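Local coordinates for protein transcriptional regulator, badm/rrf2 family (Thermincola potens, PDB 4CIC) that acts as IscR, an Rrf2-family transcriptional regulator of iron-sulfur cluster biogenesis that probably binds DNA through a helix-turn-helix, at the interface of chains A and B. Numbering follows the deposited sequence. Chains: chain A/B, Transcriptional regulator, badm/rrf2 family.

Contact 1: the interface of chains A and B. Residues chain A 139, 143-144; chain B 110, 112.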
# COMPACT_ATOMS: atom_id res chain seq x y z
N ASP A 139 2.62 -21.47 7.13
CA ASP A 139 2.98 -20.51 8.17
C ASP A 139 2.11 -20.66 9.42
O ASP A 139 2.61 -20.59 10.55
CB ASP A 139 2.90 -19.08 7.63
CG ASP A 139 4.05 -18.75 6.69
OD1 ASP A 139 4.76 -19.70 6.27
OD2 ASP A 139 4.25 -17.56 6.39
N ALA A 143 3.65 -21.29 13.21
CA ALA A 143 3.64 -20.13 14.09
C ALA A 143 2.76 -20.30 15.33
O ALA A 143 2.99 -19.64 16.34
CB ALA A 143 3.25 -18.87 13.33
N GLN A 144 1.76 -21.17 15.24
CA GLN A 144 0.81 -21.34 16.33
C GLN A 144 0.93 -22.71 16.97
O GLN A 144 0.04 -23.16 17.68
CB GLN A 144 -0.62 -21.10 15.84
CG GLN A 144 -0.89 -19.68 15.37
CD GLN A 144 -2.26 -19.50 14.75
OE1 GLN A 144 -2.50 -19.91 13.61
NE2 GLN A 144 -3.18 -18.87 15.49
N PHE B 110 -2.57 -15.45 17.04
CA PHE B 110 -1.82 -15.06 15.85
C PHE B 110 -2.68 -15.10 14.59
O PHE B 110 -3.44 -16.07 14.38
CB PHE B 110 -0.58 -15.94 15.68
CG PHE B 110 0.20 -15.67 14.43
CD1 PHE B 110 0.88 -14.47 14.27
CD2 PHE B 110 0.27 -16.62 13.42
CE1 PHE B 110 1.61 -14.21 13.12
CE2 PHE B 110 1.00 -16.37 12.27
CZ PHE B 110 1.68 -15.17 12.12
N VAL B 112 -2.38 -15.12 10.63
CA VAL B 112 -1.53 -15.22 9.46
C VAL B 112 -1.92 -14.18 8.42
O VAL B 112 -1.06 -13.70 7.68
CB VAL B 112 -1.57 -16.63 8.83
CG1 VAL B 112 -2.95 -16.91 8.33
CG2 VAL B 112 -0.55 -16.75 7.70
O HOH W 1 -2.25 -18.30 18.29

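Contact 2: the interface of chains A and B. Residues chain A 113, 117; chain B 7, 11-12, 15, 84, 128.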
# COMPACT_ATOMS: atom_id res chain seq x y z
N THR A 113 6.69 11.97 -9.42
CA THR A 113 6.01 11.57 -8.18
C THR A 113 5.09 10.38 -8.44
O THR A 113 5.09 9.41 -7.68
CB THR A 113 5.19 12.72 -7.54
OG1 THR A 113 6.06 13.80 -7.20
CG2 THR A 113 4.46 12.25 -6.27
N TRP A 117 4.86 6.20 -6.97
CA TRP A 117 3.72 5.39 -6.52
C TRP A 117 3.58 4.14 -7.36
O TRP A 117 3.13 3.12 -6.86
CB TRP A 117 2.38 6.15 -6.53
CG TRP A 117 2.43 7.47 -5.82
CD1 TRP A 117 1.93 8.65 -6.28
CD2 TRP A 117 3.00 7.75 -4.53
NE1 TRP A 117 2.17 9.65 -5.38
CE2 TRP A 117 2.84 9.13 -4.30
CE3 TRP A 117 3.64 6.97 -3.57
CZ2 TRP A 117 3.27 9.75 -3.13
CZ3 TRP A 117 4.08 7.59 -2.41
CH2 TRP A 117 3.90 8.97 -2.20
N VAL B 7 -3.54 6.34 -3.20
CA VAL B 7 -2.62 7.21 -2.50
C VAL B 7 -3.40 8.42 -1.96
O VAL B 7 -4.18 9.03 -2.68
CB VAL B 7 -1.50 7.68 -3.45
CG1 VAL B 7 -0.55 8.60 -2.74
CG2 VAL B 7 -0.74 6.46 -4.01
N GLY B 11 -0.21 12.42 0.91
CA GLY B 11 1.03 11.81 0.45
C GLY B 11 1.37 12.35 -0.92
O GLY B 11 2.51 12.72 -1.21
N HIS B 12 0.36 12.42 -1.78
CA HIS B 12 0.62 12.86 -3.13
C HIS B 12 1.07 14.33 -3.15
O HIS B 12 2.10 14.67 -3.76
CB HIS B 12 -0.57 12.63 -4.05
CG HIS B 12 -0.24 12.86 -5.48
ND1 HIS B 12 0.69 12.11 -6.16
CD2 HIS B 12 -0.65 13.82 -6.36
CE1 HIS B 12 0.83 12.57 -7.39
NE2 HIS B 12 0.01 13.60 -7.54
N VAL B 15 4.63 14.90 -1.32
CA VAL B 15 5.76 14.56 -2.16
C VAL B 15 5.89 15.51 -3.35
O VAL B 15 7.00 15.92 -3.67
CB VAL B 15 5.71 13.07 -2.58
CG1 VAL B 15 6.85 12.73 -3.55
CG2 VAL B 15 5.80 12.22 -1.33
N ILE B 84 6.77 10.86 4.06
CA ILE B 84 5.56 10.14 4.44
C ILE B 84 5.46 9.96 5.96
O ILE B 84 4.39 10.16 6.55
CB ILE B 84 5.49 8.76 3.75
CG1 ILE B 84 5.46 8.92 2.22
CG2 ILE B 84 4.29 7.96 4.23
CD1 ILE B 84 4.44 9.90 1.70
N LEU B 128 9.99 3.05 -0.45
CA LEU B 128 10.04 4.50 -0.17
C LEU B 128 11.33 4.96 0.52
O LEU B 128 11.72 6.14 0.41
CB LEU B 128 8.82 4.96 0.61
CG LEU B 128 7.49 4.72 -0.14
CD1 LEU B 128 6.32 5.19 0.67
CD2 LEU B 128 7.51 5.41 -1.50

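Contact 3: the interface of chains A and B. Residues chain A 7, 11-12, 15-16; chain B 113-114, 117.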
# COMPACT_ATOMS: atom_id res chain seq x y z
N VAL A 7 -5.45 -1.12 5.42
CA VAL A 7 -6.04 -2.20 4.66
C VAL A 7 -7.56 -2.11 4.73
O VAL A 7 -8.14 -1.99 5.80
CB VAL A 7 -5.57 -3.57 5.18
CG1 VAL A 7 -6.22 -4.69 4.41
CG2 VAL A 7 -4.04 -3.68 5.07
N GLY A 11 -10.50 -6.24 1.81
CA GLY A 11 -9.29 -7.01 1.61
C GLY A 11 -9.07 -7.91 2.81
O GLY A 11 -8.75 -9.10 2.68
N HIS A 12 -9.25 -7.33 3.98
CA HIS A 12 -8.95 -8.06 5.18
C HIS A 12 -9.94 -9.20 5.34
O HIS A 12 -9.54 -10.36 5.56
CB HIS A 12 -8.93 -7.16 6.42
CG HIS A 12 -8.44 -7.87 7.64
ND1 HIS A 12 -7.15 -8.34 7.74
CD2 HIS A 12 -9.07 -8.24 8.78
CE1 HIS A 12 -7.00 -8.96 8.90
NE2 HIS A 12 -8.15 -8.90 9.55
N VAL A 15 -9.53 -12.02 2.46
CA VAL A 15 -8.43 -12.94 2.73
C VAL A 15 -8.70 -13.79 3.96
O VAL A 15 -8.42 -14.99 3.93
CB VAL A 15 -7.09 -12.18 2.83
CG1 VAL A 15 -5.95 -13.14 3.18
CG2 VAL A 15 -6.82 -11.50 1.51
N GLN A 16 -9.26 -13.21 5.03
CA GLN A 16 -9.58 -14.03 6.20
C GLN A 16 -10.53 -15.16 5.85
O GLN A 16 -10.37 -16.29 6.32
CB GLN A 16 -10.23 -13.22 7.32
CG GLN A 16 -9.26 -12.43 8.17
CD GLN A 16 -9.97 -11.78 9.35
OE1 GLN A 16 -10.54 -10.70 9.22
NE2 GLN A 16 -9.94 -12.44 10.49
N THR B 113 -3.21 -13.81 8.36
CA THR B 113 -3.65 -12.78 7.41
C THR B 113 -2.98 -11.44 7.74
O THR B 113 -2.50 -10.74 6.84
CB THR B 113 -5.18 -12.61 7.39
OG1 THR B 113 -5.78 -13.83 6.94
CG2 THR B 113 -5.61 -11.47 6.46
N LYS B 114 -2.95 -11.08 9.01
CA LYS B 114 -2.26 -9.85 9.39
C LYS B 114 -0.77 -9.92 9.04
O LYS B 114 -0.17 -8.89 8.70
CB LYS B 114 -2.41 -9.54 10.88
CG LYS B 114 -3.77 -8.98 11.27
CD LYS B 114 -3.81 -8.77 12.78
CE LYS B 114 -5.13 -8.22 13.26
NZ LYS B 114 -5.14 -8.11 14.75
N TRP B 117 -0.24 -8.69 5.61
CA TRP B 117 -0.26 -7.23 5.47
C TRP B 117 1.01 -6.62 6.02
O TRP B 117 1.46 -5.60 5.52
CB TRP B 117 -1.47 -6.56 6.13
CG TRP B 117 -2.78 -7.16 5.75
CD1 TRP B 117 -3.77 -7.52 6.61
CD2 TRP B 117 -3.25 -7.48 4.43
NE1 TRP B 117 -4.84 -8.04 5.91
CE2 TRP B 117 -4.53 -8.06 4.58
CE3 TRP B 117 -2.71 -7.36 3.15
CZ2 TRP B 117 -5.30 -8.47 3.49
CZ3 TRP B 117 -3.47 -7.79 2.07
CH2 TRP B 117 -4.75 -8.34 2.25

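Contact 4: the interface of chains A and B. Residues chain A 131, 139; chain B 112, 119.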
# COMPACT_ATOMS: atom_id res chain seq x y z
N ILE A 131 2.69 -15.05 -2.40
CA ILE A 131 2.13 -15.81 -1.28
C ILE A 131 0.86 -16.51 -1.71
O ILE A 131 -0.06 -15.87 -2.21
CB ILE A 131 1.79 -14.86 -0.10
CG1 ILE A 131 3.06 -14.17 0.41
CG2 ILE A 131 1.10 -15.60 1.04
CD1 ILE A 131 2.79 -12.93 1.26
N ASP A 139 2.62 -21.47 7.13
CA ASP A 139 2.98 -20.51 8.17
C ASP A 139 2.11 -20.66 9.42
O ASP A 139 2.61 -20.59 10.55
CB ASP A 139 2.90 -19.08 7.63
CG ASP A 139 4.05 -18.75 6.69
OD1 ASP A 139 4.76 -19.70 6.27
OD2 ASP A 139 4.25 -17.56 6.39
N VAL B 112 -2.38 -15.12 10.63
CA VAL B 112 -1.53 -15.22 9.46
C VAL B 112 -1.92 -14.18 8.42
O VAL B 112 -1.06 -13.70 7.68
CB VAL B 112 -1.57 -16.63 8.83
CG1 VAL B 112 -2.95 -16.91 8.33
CG2 VAL B 112 -0.55 -16.75 7.70
N LYS B 119 3.90 -7.89 5.75
CA LYS B 119 4.85 -8.06 4.65
C LYS B 119 4.64 -7.01 3.56
O LYS B 119 5.62 -6.49 3.00
CB LYS B 119 4.77 -9.47 4.07
CG LYS B 119 5.33 -10.54 4.99
CD LYS B 119 5.09 -11.90 4.37
CE LYS B 119 5.60 -13.02 5.25
NZ LYS B 119 5.39 -14.33 4.57

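Contact 1: the interface of chains A and B
The B:Phe110 ring meets chain A through the methyl of A:Ala143, which stands above the ring plane just outside the CD2-CE2 edge, its CB 3.5 Å from B:Phe110 CE2. On the opposite face the backbone N of B:Val112 stands 3.9 Å above the ring plane, likewise displaced toward the rim, so the ring is flanked by chain A and its own backbone. A:Gln144 runs at a slant across it: its CG lies 3.8 Å from B:Phe110 CB, and its amide plane is turned 74° from the ring plane. The ring reaches chain A because CG of B:Phe110 extends opposite the backbone N (chi1 176°). The NE2 of A:Gln144 does not aim an N-H at B:Phe110 O, so that approach is not counted as a bond. A water may link the chains, 3.0 Å from A:Gln144 NE2 and 3.1 Å from B:Phe110 N, though the A:Gln144 end is poorly ordered. A:Asp139 adds a marginal contact, CB to B:Val112 CG2 at 4.2 Å. With an alanine here instead of B:Phe110, the A:Ala143 methyl would probably lose its ring partner and a gap would open beside A:Gln144. The patch packs the end of helix 133-143 against the loop leading into helix 112-129, and so probably helps hold the dimer together.

Contact 2: the interface of chains A and B
A:Trp117, on helix 112-129, points its indole at the first segments of chain B, strand 5-7 and helix 9-24 of the Rrf2-type winged helix-turn-helix region. B:Val7 crosses it at about a right angle and covers one indole face: CG1 sits 3.9 Å from the centroid of the five-membered ring, a CH-pi contact. The opposite face receives the carbonyl O of A:Thr113, one helical turn earlier, 3.5 Å above the plane and toward the rim. At the edge, A:Trp117 NE1 donates to B:His12 ND1 over 3.0 Å. The angle at the hydrogen is 154°, and the acceptor lies 10° out of the indole plane while the donor lies 4° out of the imidazole plane. B:His12 CG points away from its backbone N, which brings the two ring edges together. The six-membered ring continues past B:Val15, antiparallel to it, with CH2 3.9 Å from CG2, and meets B:Ile84 CD1 coming the opposite way at 4.0 Å. A:Thr113 reaches helix 9-24 mainly through its methyl, CG2 to B:Val15 CG1 being 3.6 Å. A leucine replacing A:Trp117 would probably leave B:His12 ND1 without its donor and B:Val7 without an aromatic face to cover.

Contact 3: the interface of chains A and B
Different first torsions bring A:His12 and B:Trp117 edge to edge: the imidazole leaves its helix with CG opposite the backbone N (chi1 -172°), whereas the indole has CG opposite the carbonyl carbon (chi1 -51°). They join helix 9-23 in the Rrf2-type winged helix-turn-helix region of chain A to helix 112-129 of chain B. B:Trp117 NE1 gives its hydrogen to A:His12 ND1 at 3.0 Å. The donor is almost exactly in the imidazole plane, 2° out of it, which fits an ND1 acting as acceptor. Support within chain A comes from A:Gln16, which also touches B:Thr113 and whose CG rests 3.9 Å above one face of the imidazole. The ring carbon A:His12 CE1, beside ND1, touches B:Thr113 CG2 at 3.8 Å and lies 4.0 Å from B:Lys114 CG. The extended B:Lys114 chain leads its ammonium away from the ring, NZ being 6.1 Å from A:His12 NE2; so near a positive group, a second proton on the imidazole might be disfavoured. B:Thr113 is also set against helix 9-23: its OG1 and its methyl both touch A:Val15 CG1, and OG1 nears A:Gln16 CA at 3.9 Å. Both methyls of A:Val7 lie across the indole, CG2 reaching B:Trp117 CG at 3.8 Å.

Contact 4: the interface of chains A and B
The ammonium of B:Lys119 and the carboxylate of A:Asp139 form a salt bridge across the chains, NZ standing 3.9 Å from OD2. That length is beyond hydrogen-bonding reach, so the link is best read as a loose electrostatic pairing. The two side chains come from opposite directions, one from helix 112-129 of chain B and the other from helix 133-143 of chain A. NZ lies close to the extension of the carboxylate CG-OD2 bond, with a CG-OD2-NZ angle of about 163°. The second oxygen, A:Asp139 OD1, is 5.7 Å from B:Lys119 NZ, so the carboxylate is approached end-on through OD2 and not bridged symmetrically. On the aspartate side, CG sits beside the backbone N (chi1 -74°), which carries the carboxylate toward the lysine. B:Lys119 is fully extended beyond CG, and its methylenes can serve an apolar contact while its tip meets the charge. This patch of the two-fold dimer interface probably helps hold helix 112-129 of one chain against helix 133-143 of the other. A:Ile131, in the short link between helices 112-129 and 133-143 of chain A, crosses the lysine chain obliquely. Its terminal methyl makes the touch, CD1 lying 4.0 Å from B:Lys119 CD.

Contact 2 and contact 3 are symmetry twins with the chains exchanged, their C-alpha centres about 23 Å apart, so each subunit both inserts a tryptophan and receives one. Contact 1 and contact 4 are neighbours, about 8 Å apart, and share A:Asp139 and B:Val112; contact 3 lies about 10 Å from contact 4 and 14 Å from contact 1. Helix 112-129 contributes to every contact, in one chain or the other, while helix 133-143 serves contacts 1 and 4. Two-fold repetition extends the interface along the long helices, which probably fixes the spacing of the two DNA-binding regions in the dimer.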